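Local coordinates for amino acid adenylation domain-containing protein (Bacillus stratosphericus LAMA 585, PDB 6ULY) that probably selects an alpha-keto acid and activates it as an acyl adenylate for nonribosomal depsipeptide synthesis, at residues E303-P307 and K308-R312; Q252-R255 and W256-W259; T58-A62 and L63-A67; R149-V153 and E154-T158. All blocks are in the same frame, centred on the assembly; numbering follows the deposited sequence.

Interaction 1: residues E303-P307 and K308-R312; sequences EAVVP and KTIHR. With QA7 (5'-O-{(S)-hydroxy[(4-methyl-2-oxopentanoyl)oxy]phosphoryl}adenosine), chain C; SO4 (sulfate ion), chain P.
The peptide group joining E303 to A304, which leads into V305 and its contact with I310, lies over one face of the adenine of the bound keto acyl adenylate. E303 O sits above the ring, 3.0 Å from QA7 N20, and the chain runs on so that V305 CG2 meets the exocyclic amine, N24. The A304 N-H turns to a sulfate, probably from the crystallisation liquor, with A304 N to O1 3.1 Å and an N-H...O angle of 150°; Q565 binds the same ion.

Beyond the nucleotide the loop becomes a helix start. V306 is the N-cap, and its carbonyl receives I310 N (N to V306 O 3.3 Å, 163°) along with a weak bond from T309 N. P307 O takes H311 N at 3.0 Å. I310 CG1 is held between its own N and carbonyl carbon (chi1 58°), which sets it 3.1 Å from P307 O and leaves CG2 to meet V305 CG1 at 3.9 Å, the two side chains crossing at about a right angle. T309 OG1 lies beside its backbone N and leans on V306 CB at 3.4 Å, while the hydroxyl is hydrogen-bonded to T562.

The loop thus carries two residues of the ligand pocket from the end of strand 297-301 to the start of helix 307-317. V305 and I310 rest on N300 of that strand, T309 packs on helix 272-279, and helix 560-570 covers V306 and meets E303 through Q565.

Interaction 2: residues Q252-R255 and W256-W259; sequences QPLR and WLDW. With SO4 (sulfate ion), chain N; SO4 (sulfate ion), chain O.
R255 CB sits over the six-membered ring of W259, a CH-pi contact of 3.9 Å from CB to the ring centroid and 16° off the ring normal. CG follows anti to the carbonyl carbon (chi1 -78°), and from there to NE the chain is fully extended, carrying CD past the rim, where it still lies 4.0 Å from W259 CZ2. At the tip the guanidinium is turned 28° from the indole plane, and Q252 CG covers one of its faces. NH1 donates to O1 of one sulfate at 2.7 Å and is also bonded to the D248 carbonyl. NH2 reaches O2 of a second sulfate at 3.2 Å and makes a weak bond to O3 of the first. Both ions probably come from the crystallisation liquor, and with D248 they pin the rotation of the group.

The backbone behind this is a type I turn, Q252 to R255, that links helix 246-251 to helix 255-262 in the adenylation fold. W256 N closes on P253 O at 2.9 Å, from above the carbonyl plane. R255 O accepts W259 N at 2.8 Å and lies over the same ring face as R255 CB, so backbone and side chain share that surface.

On another side of the helix L254 CD2 meets L257 CD1, both beside helix 282-285. D258 is held through OD1 by the indole N-H of W290. W256 turns into the protein, its NE1 bonded to T268 and its ring edge-to-face with both W218 and F275.

Interaction 3: residues T58-A62 and L63-A67; sequences TGLRA and LGLKA. With SO4 (sulfate ion), chain I.
L60 and L65 meet at a slant across the end of helix 46-62, and the L65 CD2 branch does the touching, 3.7 Å from L60 CB and close to L60 CD2 as well. Both side chains leave with CG anti to the carbonyl carbon, but L65 is turned at its second torsion (chi2 50°), which brings CD2 onto L60 while CD1 stays near L60 O. L65 CB also rests on that oxygen, at 3.5 Å, so the leucine packs over the L60 carbonyl.

L63 takes a different course. Its CG passes 3.4 Å from G59 O, and the side chain runs back beside the helix, reaching L125 of strand 125-128. L65 rests on L125 too, and L60 on L127. R61 points away from the leucines, its chain extended to NE, and its NH1 is held by the A164 carbonyl and by a salt bridge to D162.

Further on, the chain leaves the helix altogether. A67 N donates to O3 of a sulfate, probably from the crystallisation liquor, at 3.0 Å, and K66 CD brushes O2 of the same ion. K66 N is bonded to D69.

The turn itself is closed by the backbone. L65 N reaches back to L60 O (3.2 Å, 162°), and inside that bond G64 N meets R61 O at 3.1 Å from well above the carbonyl plane. G64 has a positive phi of 99°, where a CB would be jammed against the preceding carbonyl oxygen. Nested bonds, a glycine in the left-handed helical region and the L60-L65 apolar pair together make a classic Schellman C-cap.

Interaction 4: residues R149-V153 and E154-T158; sequences RVAAV and EPMLT
M156 folds back on A151 where an edge strand of the mixed seven-stranded sheet, 150-152, gives way to a short helical turn. Three apolar and van der Waals contacts make the join. M156 runs extended beyond CG (chi2 177°) along the end of the strand, which puts its methyl CE 3.8 Å from A151 CB and 3.5 Å from A152 O. P155 CD presses on A152 CB at 3.6 Å. V153 turns its side chain elsewhere, onto helix 78-91 and L127.

Polar contacts are mostly backbone ones, and those across the join are weak. V153 O is approached by M156 N at 2.7 Å and by L157 N at 3.3 Å, both with strongly bent N-H angles, which fits a turn that has helical backbone angles but not a regular bonding pattern. Upstream, the strand is tied into the sheet by bonds from A151 to I126 and T128 and from V153 to T128, all on the neighbouring strand 125-128.

The one charged side chain at the turn is also fixed. E154 bends at its second torsion (chi2 89°), so that the carboxylate swings back beside V153 and OE1 accepts the backbone N-H of D130 at the start of helix 130-137. Within the turn, T158 OG1 donates to P155 O at 3.0 Å.

In the fold
Along the chain the order is interaction 3, interaction 4, interaction 2, interaction 1. The first two are neighbours, with centres about 11 Å apart: the end of helix 46-62 packs against the edge of the seven-stranded sheet, L63 CD1 meeting A151 CB at 3.7 Å, and M156 CE filling in against L60 CD2. Interactions 1 and 2 instead belong to the nine-stranded sheet and its helices; their centres lie about 19 Å apart, both packing on helix 272-279 without touching each other. Interaction 1 is about 46 Å, centre to centre, from interaction 3, and it alone of the four contributes residues to the adenylate pocket. The other three are structural joints of the adenylation domain.

Interaction 1: residues E303-P307 and K308-R312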
loop_
_atom_site.group_PDB
_atom_site.type_symbol
_atom_site.label_atom_id
_atom_site.label_comp_id
_atom_site.label_asym_id
_atom_site.label_seq_id
_atom_site.Cartn_x
_atom_site.Cartn_y
_atom_site.Cartn_z
ATOM N N GLU A 303 4.325 -12.990 15.279
ATOM C CA GLU A 303 5.365 -11.981 15.127
ATOM C C GLU A 303 6.696 -12.604 15.527
ATOM O O GLU A 303 6.775 -13.788 15.868
ATOM C CB GLU A 303 5.051 -10.729 15.954
ATOM C CG GLU A 303 4.861 -10.985 17.445
ATOM C CD GLU A 303 4.474 -9.726 18.208
ATOM O OE1 GLU A 303 4.642 -9.696 19.446
ATOM O OE2 GLU A 303 4.001 -8.765 17.567
ATOM N N ALA A 304 7.746 -11.791 15.487
ATOM C CA ALA A 304 9.086 -12.286 15.760
ATOM C C ALA A 304 9.149 -12.935 17.137
ATOM O O ALA A 304 8.766 -12.330 18.143
ATOM C CB ALA A 304 10.098 -11.145 15.667
ATOM N N VAL A 305 9.633 -14.173 17.172
ATOM C CA VAL A 305 9.829 -14.906 18.418
ATOM C C VAL A 305 11.239 -14.596 18.907
ATOM O O VAL A 305 12.224 -14.964 18.263
ATOM C CB VAL A 305 9.621 -16.413 18.225
ATOM C CG1 VAL A 305 9.800 -17.158 19.548
ATOM C CG2 VAL A 305 8.244 -16.688 17.639
ATOM N N VAL A 306 11.333 -13.915 20.042
ATOM C CA VAL A 306 12.619 -13.451 20.573
ATOM C C VAL A 306 13.170 -14.534 21.486
ATOM O O VAL A 306 12.487 -14.939 22.441
ATOM C CB VAL A 306 12.459 -12.123 21.324
ATOM C CG1 VAL A 306 13.812 -11.631 21.812
ATOM C CG2 VAL A 306 11.792 -11.083 20.433
ATOM N N PRO A 307 14.392 -15.032 21.246
ATOM C CA PRO A 307 14.938 -16.076 22.129
ATOM C C PRO A 307 14.947 -15.695 23.601
ATOM O O PRO A 307 14.519 -16.487 24.450
ATOM C CB PRO A 307 16.357 -16.279 21.581
ATOM C CG PRO A 307 16.272 -15.881 20.146
ATOM C CD PRO A 307 15.265 -14.770 20.085
ATOM N N LYS A 308 15.433 -14.500 23.934
ATOM C CA LYS A 308 15.542 -14.132 25.339
ATOM C C LYS A 308 14.181 -13.914 25.990
ATOM O O LYS A 308 14.081 -13.987 27.218
ATOM C CB LYS A 308 16.414 -12.886 25.484
ATOM C CG LYS A 308 17.901 -13.188 25.346
ATOM C CD LYS A 308 18.757 -11.939 25.487
ATOM C CE LYS A 308 20.227 -12.299 25.651
ATOM N NZ LYS A 308 21.105 -11.098 25.719
ATOM N N THR A 309 13.135 -13.661 25.203
ATOM C CA THR A 309 11.799 -13.528 25.774
ATOM C C THR A 309 11.263 -14.883 26.222
ATOM O O THR A 309 10.744 -15.020 27.337
ATOM C CB THR A 309 10.852 -12.891 24.756
ATOM O OG1 THR A 309 11.259 -11.544 24.490
ATOM C CG2 THR A 309 9.421 -12.888 25.273
ATOM N N ILE A 310 11.380 -15.899 25.366
ATOM C CA ILE A 310 10.834 -17.209 25.702
ATOM C C ILE A 310 11.658 -17.866 26.801
ATOM O O ILE A 310 11.112 -18.537 27.684
ATOM C CB ILE A 310 10.749 -18.100 24.447
ATOM C CG1 ILE A 310 12.125 -18.272 23.805
ATOM C CG2 ILE A 310 9.760 -17.517 23.450
ATOM C CD1 ILE A 310 12.094 -19.038 22.491
ATOM N N HIS A 311 12.981 -17.687 26.774
ATOM C CA HIS A 311 13.821 -18.292 27.801
ATOM C C HIS A 311 13.513 -17.701 29.170
ATOM O O HIS A 311 13.375 -18.431 30.159
ATOM C CB HIS A 311 15.298 -18.105 27.459
ATOM C CG HIS A 311 16.226 -18.746 28.444
ATOM N ND1 HIS A 311 17.045 -18.018 29.280
ATOM C CD2 HIS A 311 16.453 -20.049 28.736
ATOM C CE1 HIS A 311 17.743 -18.845 30.039
ATOM N NE2 HIS A 311 17.403 -20.083 29.728
ATOM N N ARG A 312 13.407 -16.372 29.249
ATOM C CA ARG A 312 13.040 -15.738 30.511
ATOM C C ARG A 312 11.647 -16.173 30.948
ATOM O O ARG A 312 11.399 -16.393 32.137
ATOM C CB ARG A 312 13.112 -14.217 30.372
ATOM C CG ARG A 312 12.881 -13.454 31.666
ATOM C CD ARG A 312 14.059 -13.602 32.613
ATOM N NE ARG A 312 13.692 -13.315 33.997
ATOM C CZ ARG A 312 14.509 -13.469 35.034
ATOM N NH1 ARG A 312 15.749 -13.907 34.848
ATOM N NH2 ARG A 312 14.088 -13.184 36.259
HETATM C C01 QA7 C . 1.038 -18.793 14.031
HETATM C C02 QA7 C . -0.075 -17.830 13.859
HETATM C C03 QA7 C . -1.361 -18.564 13.597
HETATM C C04 QA7 C . 0.403 -16.860 12.827
HETATM C C05 QA7 C . -0.576 -16.386 11.801
HETATM C C06 QA7 C . -0.738 -14.920 11.569
HETATM C C10 QA7 C . 0.854 -13.013 9.143
HETATM C C11 QA7 C . 2.081 -12.393 9.187
HETATM C C12 QA7 C . 3.149 -13.276 8.414
HETATM C C13 QA7 C . 4.210 -13.004 8.959
HETATM C C14 QA7 C . 3.868 -12.576 10.512
HETATM C C16 QA7 C . 3.507 -14.585 11.736
HETATM C C18 QA7 C . 5.426 -14.934 12.598
HETATM C C19 QA7 C . 6.569 -15.361 13.267
HETATM C C21 QA7 C . 7.708 -13.622 12.454
HETATM C C23 QA7 C . 5.507 -13.822 11.872
HETATM N N15 QA7 C . 4.288 -13.622 11.355
HETATM N N17 QA7 C . 4.183 -15.397 12.496
HETATM N N20 QA7 C . 7.665 -14.692 13.162
HETATM N N22 QA7 C . 6.683 -13.177 11.821
HETATM N N24 QA7 C . 6.515 -16.532 14.030
HETATM O O07 QA7 C . -1.508 -14.425 10.578
HETATM O O09 QA7 C . -0.128 -12.274 9.767
HETATM O O25 QA7 C . 2.629 -12.388 10.579
HETATM O O26 QA7 C . 4.897 -11.843 8.452
HETATM O O27 QA7 C . 3.200 -13.122 6.919
HETATM O O28 QA7 C . -2.415 -12.222 10.827
HETATM O O29 QA7 C . -2.156 -12.997 8.748
HETATM O O30 QA7 C . -0.191 -14.213 12.255
HETATM O O31 QA7 C . -1.151 -17.143 11.181
HETATM P P08 QA7 C . -1.529 -12.949 9.998
HETATM S S SO4 P . 7.466 -8.116 14.548
HETATM O O1 SO4 P . 7.045 -9.257 13.830
HETATM O O2 SO4 P . 7.920 -7.152 13.622
HETATM O O3 SO4 P . 6.404 -7.562 15.297
HETATM O O4 SO4 P . 8.531 -8.427 15.420
#

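Interaction 2: residues Q252-R255 and W256-W259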
loop_
_atom_site.group_PDB
_atom_site.type_symbol
_atom_site.label_atom_id
_atom_site.label_comp_id
_atom_site.label_asym_id
_atom_site.label_seq_id
_atom_site.Cartn_x
_atom_site.Cartn_y
_atom_site.Cartn_z
ATOM N N GLN A 252 -4.840 -7.152 32.618
ATOM C CA GLN A 252 -4.124 -7.837 33.697
ATOM C C GLN A 252 -3.474 -9.086 33.121
ATOM O O GLN A 252 -4.023 -10.191 33.205
ATOM C CB GLN A 252 -5.068 -8.196 34.850
ATOM C CG GLN A 252 -5.941 -7.049 35.349
ATOM C CD GLN A 252 -5.165 -6.022 36.153
ATOM O OE1 GLN A 252 -4.153 -6.342 36.779
ATOM N NE2 GLN A 252 -5.638 -4.778 36.139
ATOM N N PRO A 253 -2.289 -8.947 32.522
ATOM C CA PRO A 253 -1.658 -10.109 31.872
ATOM C C PRO A 253 -1.537 -11.336 32.764
ATOM O O PRO A 253 -1.616 -12.465 32.260
ATOM C CB PRO A 253 -0.278 -9.570 31.469
ATOM C CG PRO A 253 -0.490 -8.100 31.293
ATOM C CD PRO A 253 -1.509 -7.711 32.329
ATOM N N LEU A 254 -1.350 -11.159 34.072
ATOM C CA LEU A 254 -1.214 -12.315 34.953
ATOM C C LEU A 254 -2.469 -13.175 34.983
ATOM O O LEU A 254 -2.406 -14.316 35.453
ATOM C CB LEU A 254 -0.862 -11.865 36.370
ATOM C CG LEU A 254 0.569 -11.360 36.569
ATOM C CD1 LEU A 254 0.789 -10.973 38.024
ATOM C CD2 LEU A 254 1.600 -12.394 36.124
ATOM N N ARG A 255 -3.600 -12.665 34.493
ATOM C CA ARG A 255 -4.782 -13.506 34.351
ATOM C C ARG A 255 -4.505 -14.724 33.484
ATOM O O ARG A 255 -5.113 -15.780 33.690
ATOM C CB ARG A 255 -5.930 -12.695 33.762
ATOM C CG ARG A 255 -6.594 -11.811 34.775
ATOM C CD ARG A 255 -7.573 -10.852 34.145
ATOM N NE ARG A 255 -8.178 -10.016 35.170
ATOM C CZ ARG A 255 -8.846 -8.894 34.934
ATOM N NH1 ARG A 255 -8.998 -8.450 33.694
ATOM N NH2 ARG A 255 -9.357 -8.213 35.951
ATOM N N TRP A 256 -3.617 -14.595 32.497
ATOM C CA TRP A 256 -3.204 -15.760 31.724
ATOM C C TRP A 256 -2.783 -16.888 32.655
ATOM O O TRP A 256 -3.224 -18.034 32.510
ATOM C CB TRP A 256 -2.058 -15.380 30.782
ATOM C CG TRP A 256 -1.892 -16.266 29.580
ATOM C CD1 TRP A 256 -2.736 -17.252 29.151
ATOM C CD2 TRP A 256 -0.807 -16.234 28.642
ATOM N NE1 TRP A 256 -2.240 -17.837 28.011
ATOM C CE2 TRP A 256 -1.057 -17.230 27.677
ATOM C CE3 TRP A 256 0.356 -15.464 28.530
ATOM C CZ2 TRP A 256 -0.191 -17.472 26.613
ATOM C CZ3 TRP A 256 1.216 -15.707 27.474
ATOM C CH2 TRP A 256 0.936 -16.702 26.527
ATOM N N LEU A 257 -1.928 -16.577 33.630
ATOM C CA LEU A 257 -1.509 -17.591 34.590
ATOM C C LEU A 257 -2.706 -18.143 35.356
ATOM O O LEU A 257 -2.900 -19.363 35.429
ATOM C CB LEU A 257 -0.470 -17.008 35.548
ATOM C CG LEU A 257 0.799 -16.456 34.893
ATOM C CD1 LEU A 257 1.846 -16.137 35.953
ATOM C CD2 LEU A 257 1.361 -17.422 33.864
ATOM N N ASP A 258 -3.530 -17.257 35.925
ATOM C CA ASP A 258 -4.709 -17.705 36.664
ATOM C C ASP A 258 -5.546 -18.659 35.829
ATOM O O ASP A 258 -6.042 -19.678 36.329
ATOM C CB ASP A 258 -5.576 -16.510 37.066
ATOM C CG ASP A 258 -4.841 -15.508 37.915
ATOM O OD1 ASP A 258 -3.708 -15.799 38.352
ATOM O OD2 ASP A 258 -5.409 -14.422 38.137
ATOM N N TRP A 259 -5.738 -18.318 34.555
ATOM C CA TRP A 259 -6.615 -19.097 33.692
ATOM C C TRP A 259 -6.017 -20.467 33.401
ATOM O O TRP A 259 -6.698 -21.491 33.523
ATOM C CB TRP A 259 -6.875 -18.324 32.398
ATOM C CG TRP A 259 -7.692 -17.067 32.582
ATOM C CD1 TRP A 259 -8.573 -16.799 33.591
ATOM C CD2 TRP A 259 -7.697 -15.909 31.730
ATOM N NE1 TRP A 259 -9.133 -15.555 33.416
ATOM C CE2 TRP A 259 -8.608 -14.986 32.286
ATOM C CE3 TRP A 259 -7.022 -15.565 30.552
ATOM C CZ2 TRP A 259 -8.862 -13.745 31.705
ATOM C CZ3 TRP A 259 -7.275 -14.326 29.977
ATOM C CH2 TRP A 259 -8.187 -13.433 30.556
HETATM S S SO4 N . -10.377 -5.043 34.518
HETATM O O1 SO4 N . -9.853 -5.879 33.476
HETATM O O2 SO4 N . -10.924 -3.846 33.940
HETATM O O3 SO4 N . -11.412 -5.749 35.222
HETATM O O4 SO4 N . -9.324 -4.697 35.433
HETATM S S SO4 O . -11.463 -10.256 38.457
HETATM O O1 SO4 O . -11.061 -11.108 37.375
HETATM O O2 SO4 O . -10.394 -9.355 38.778
HETATM O O3 SO4 O . -12.624 -9.503 38.069
HETATM O O4 SO4 O . -11.775 -11.057 39.605
#

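Interaction 3: residues T58-A62 and L63-A67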
loop_
_atom_site.group_PDB
_atom_site.type_symbol
_atom_site.label_atom_id
_atom_site.label_comp_id
_atom_site.label_asym_id
_atom_site.label_seq_id
_atom_site.Cartn_x
_atom_site.Cartn_y
_atom_site.Cartn_z
ATOM N N THR A 58 -32.235 -19.406 12.817
ATOM C CA THR A 58 -33.623 -19.030 12.573
ATOM C C THR A 58 -33.747 -17.530 12.349
ATOM O O THR A 58 -34.453 -17.083 11.436
ATOM C CB THR A 58 -34.504 -19.459 13.747
ATOM O OG1 THR A 58 -34.515 -20.888 13.848
ATOM C CG2 THR A 58 -35.927 -18.945 13.558
ATOM N N GLY A 59 -33.077 -16.737 13.184
ATOM C CA GLY A 59 -33.165 -15.294 13.044
ATOM C C GLY A 59 -32.497 -14.786 11.783
ATOM O O GLY A 59 -33.019 -13.889 11.115
ATOM N N LEU A 60 -31.337 -15.349 11.437
ATOM C CA LEU A 60 -30.641 -14.914 10.228
ATOM C C LEU A 60 -31.486 -15.171 8.988
ATOM O O LEU A 60 -31.589 -14.307 8.108
ATOM C CB LEU A 60 -29.289 -15.619 10.116
ATOM C CG LEU A 60 -28.288 -15.323 11.236
ATOM C CD1 LEU A 60 -26.997 -16.089 11.022
ATOM C CD2 LEU A 60 -28.012 -13.830 11.343
ATOM N N ARG A 61 -32.108 -16.350 8.902
ATOM C CA ARG A 61 -32.987 -16.627 7.770
ATOM C C ARG A 61 -34.230 -15.748 7.808
ATOM O O ARG A 61 -34.776 -15.405 6.754
ATOM C CB ARG A 61 -33.363 -18.109 7.751
ATOM C CG ARG A 61 -32.268 -18.990 7.169
ATOM C CD ARG A 61 -32.571 -20.469 7.297
ATOM N NE ARG A 61 -31.608 -21.272 6.548
ATOM C CZ ARG A 61 -31.380 -22.565 6.752
ATOM N NH1 ARG A 61 -32.039 -23.221 7.697
ATOM N NH2 ARG A 61 -30.480 -23.202 6.016
ATOM N N ALA A 62 -34.682 -15.361 9.004
ATOM C CA ALA A 62 -35.798 -14.426 9.098
ATOM C C ALA A 62 -35.431 -13.063 8.527
ATOM O O ALA A 62 -36.307 -12.337 8.041
ATOM C CB ALA A 62 -36.248 -14.285 10.551
ATOM N N LEU A 63 -34.151 -12.697 8.576
ATOM C CA LEU A 63 -33.681 -11.440 8.008
ATOM C C LEU A 63 -33.377 -11.542 6.520
ATOM O O LEU A 63 -32.943 -10.551 5.926
ATOM C CB LEU A 63 -32.437 -10.966 8.763
ATOM C CG LEU A 63 -32.690 -10.656 10.241
ATOM C CD1 LEU A 63 -31.390 -10.431 10.996
ATOM C CD2 LEU A 63 -33.604 -9.448 10.380
ATOM N N GLY A 64 -33.592 -12.704 5.908
ATOM C CA GLY A 64 -33.457 -12.857 4.477
ATOM C C GLY A 64 -32.149 -13.449 4.005
ATOM O O GLY A 64 -31.938 -13.538 2.790
ATOM N N LEU A 65 -31.276 -13.869 4.915
ATOM C CA LEU A 65 -29.962 -14.354 4.520
ATOM C C LEU A 65 -30.080 -15.669 3.763
ATOM O O LEU A 65 -30.724 -16.612 4.232
ATOM C CB LEU A 65 -29.072 -14.528 5.745
ATOM C CG LEU A 65 -28.343 -13.264 6.202
ATOM C CD1 LEU A 65 -29.305 -12.095 6.337
ATOM C CD2 LEU A 65 -27.622 -13.512 7.516
ATOM N N LYS A 66 -29.453 -15.726 2.591
ATOM C CA LYS A 66 -29.420 -16.918 1.760
ATOM C C LYS A 66 -28.008 -17.493 1.734
ATOM O O LYS A 66 -27.025 -16.782 1.956
ATOM C CB LYS A 66 -29.884 -16.604 0.334
ATOM C CG LYS A 66 -31.269 -15.972 0.254
ATOM C CD LYS A 66 -32.360 -16.930 0.725
ATOM C CE LYS A 66 -33.746 -16.320 0.559
ATOM N NZ LYS A 66 -34.833 -17.301 0.841
ATOM N N ALA A 67 -27.920 -18.795 1.469
ATOM C CA ALA A 67 -26.625 -19.460 1.390
ATOM C C ALA A 67 -25.718 -18.734 0.405
ATOM O O ALA A 67 -26.124 -18.415 -0.715
ATOM C CB ALA A 67 -26.814 -20.920 0.966
HETATM S S SO4 I . -30.816 -21.044 0.553
HETATM O O1 SO4 I . -29.852 -21.604 -0.360
HETATM O O2 SO4 I . -31.358 -19.830 -0.007
HETATM O O3 SO4 I . -30.176 -20.755 1.810
HETATM O O4 SO4 I . -31.870 -22.012 0.753
#

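Interaction 4: residues R149-V153 and E154-T158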
loop_
_atom_site.group_PDB
_atom_site.type_symbol
_atom_site.label_atom_id
_atom_site.label_comp_id
_atom_site.label_asym_id
_atom_site.label_seq_id
_atom_site.Cartn_x
_atom_site.Cartn_y
_atom_site.Cartn_z
ATOM N N ARG A 149 -27.541 -2.277 7.908
ATOM C CA ARG A 149 -28.456 -3.202 8.566
ATOM C C ARG A 149 -27.701 -3.908 9.680
ATOM O O ARG A 149 -26.639 -4.491 9.437
ATOM C CB ARG A 149 -29.027 -4.225 7.579
ATOM C CG ARG A 149 -30.053 -3.656 6.615
ATOM C CD ARG A 149 -30.375 -4.653 5.511
ATOM N NE ARG A 149 -31.345 -4.129 4.551
ATOM C CZ ARG A 149 -31.681 -4.736 3.416
ATOM N NH1 ARG A 149 -31.124 -5.894 3.084
ATOM N NH2 ARG A 149 -32.573 -4.182 2.606
ATOM N N VAL A 150 -28.246 -3.851 10.894
ATOM C CA VAL A 150 -27.602 -4.418 12.071
ATOM C C VAL A 150 -28.595 -5.313 12.801
ATOM O O VAL A 150 -29.811 -5.104 12.741
ATOM C CB VAL A 150 -27.072 -3.317 13.017
ATOM C CG1 VAL A 150 -26.085 -3.901 14.018
ATOM C CG2 VAL A 150 -26.436 -2.186 12.216
ATOM N N ALA A 151 -28.064 -6.317 13.496
ATOM C CA ALA A 151 -28.887 -7.232 14.271
ATOM C C ALA A 151 -28.019 -7.869 15.344
ATOM O O ALA A 151 -26.877 -8.248 15.078
ATOM C CB ALA A 151 -29.520 -8.307 13.381
ATOM N N ALA A 152 -28.564 -7.970 16.553
ATOM C CA ALA A 152 -27.852 -8.568 17.670
ATOM C C ALA A 152 -28.105 -10.070 17.714
ATOM O O ALA A 152 -29.147 -10.560 17.271
ATOM C CB ALA A 152 -28.279 -7.930 18.991
ATOM N N VAL A 153 -27.135 -10.794 18.273
ATOM C CA VAL A 153 -27.201 -12.251 18.319
ATOM C C VAL A 153 -28.000 -12.742 19.523
ATOM O O VAL A 153 -28.802 -13.670 19.398
ATOM C CB VAL A 153 -25.773 -12.826 18.315
ATOM C CG1 VAL A 153 -25.770 -14.269 18.790
ATOM C CG2 VAL A 153 -25.165 -12.721 16.925
ATOM N N GLU A 154 -27.787 -12.155 20.702
ATOM C CA GLU A 154 -28.480 -12.616 21.906
ATOM C C GLU A 154 -29.987 -12.725 21.715
ATOM O O GLU A 154 -30.555 -13.774 22.056
ATOM C CB GLU A 154 -28.149 -11.692 23.086
ATOM C CG GLU A 154 -26.707 -11.779 23.571
ATOM C CD GLU A 154 -25.780 -10.807 22.851
ATOM O OE1 GLU A 154 -26.143 -10.336 21.755
ATOM O OE2 GLU A 154 -24.692 -10.508 23.390
ATOM N N PRO A 155 -30.684 -11.726 21.175
ATOM C CA PRO A 155 -32.115 -11.907 20.886
ATOM C C PRO A 155 -32.429 -13.164 20.088
ATOM O O PRO A 155 -33.496 -13.762 20.283
ATOM C CB PRO A 155 -32.469 -10.643 20.092
ATOM C CG PRO A 155 -31.462 -9.631 20.509
ATOM C CD PRO A 155 -30.199 -10.394 20.768
ATOM N N MET A 156 -31.534 -13.581 19.188
ATOM C CA MET A 156 -31.794 -14.770 18.381
ATOM C C MET A 156 -31.676 -16.046 19.201
ATOM O O MET A 156 -32.294 -17.058 18.851
ATOM C CB MET A 156 -30.832 -14.820 17.193
ATOM C CG MET A 156 -30.889 -13.598 16.296
ATOM S SD MET A 156 -29.689 -13.617 14.945
ATOM C CE MET A 156 -29.955 -11.998 14.234
ATOM N N LEU A 157 -30.900 -16.021 20.287
ATOM C CA LEU A 157 -30.731 -17.214 21.107
ATOM C C LEU A 157 -32.033 -17.677 21.742
ATOM O O LEU A 157 -32.083 -18.797 22.264
ATOM C CB LEU A 157 -29.694 -16.965 22.207
ATOM C CG LEU A 157 -28.226 -17.215 21.857
ATOM C CD1 LEU A 157 -27.347 -16.952 23.067
ATOM C CD2 LEU A 157 -28.009 -18.637 21.352
ATOM N N THR A 158 -33.081 -16.855 21.712
ATOM C CA THR A 158 -34.367 -17.211 22.292
ATOM C C THR A 158 -35.344 -17.731 21.246
ATOM O O THR A 158 -36.554 -17.765 21.495
ATOM C CB THR A 158 -34.969 -16.007 23.019
ATOM O OG1 THR A 158 -35.538 -15.100 22.067
ATOM C CG2 THR A 158 -33.906 -15.277 23.830
#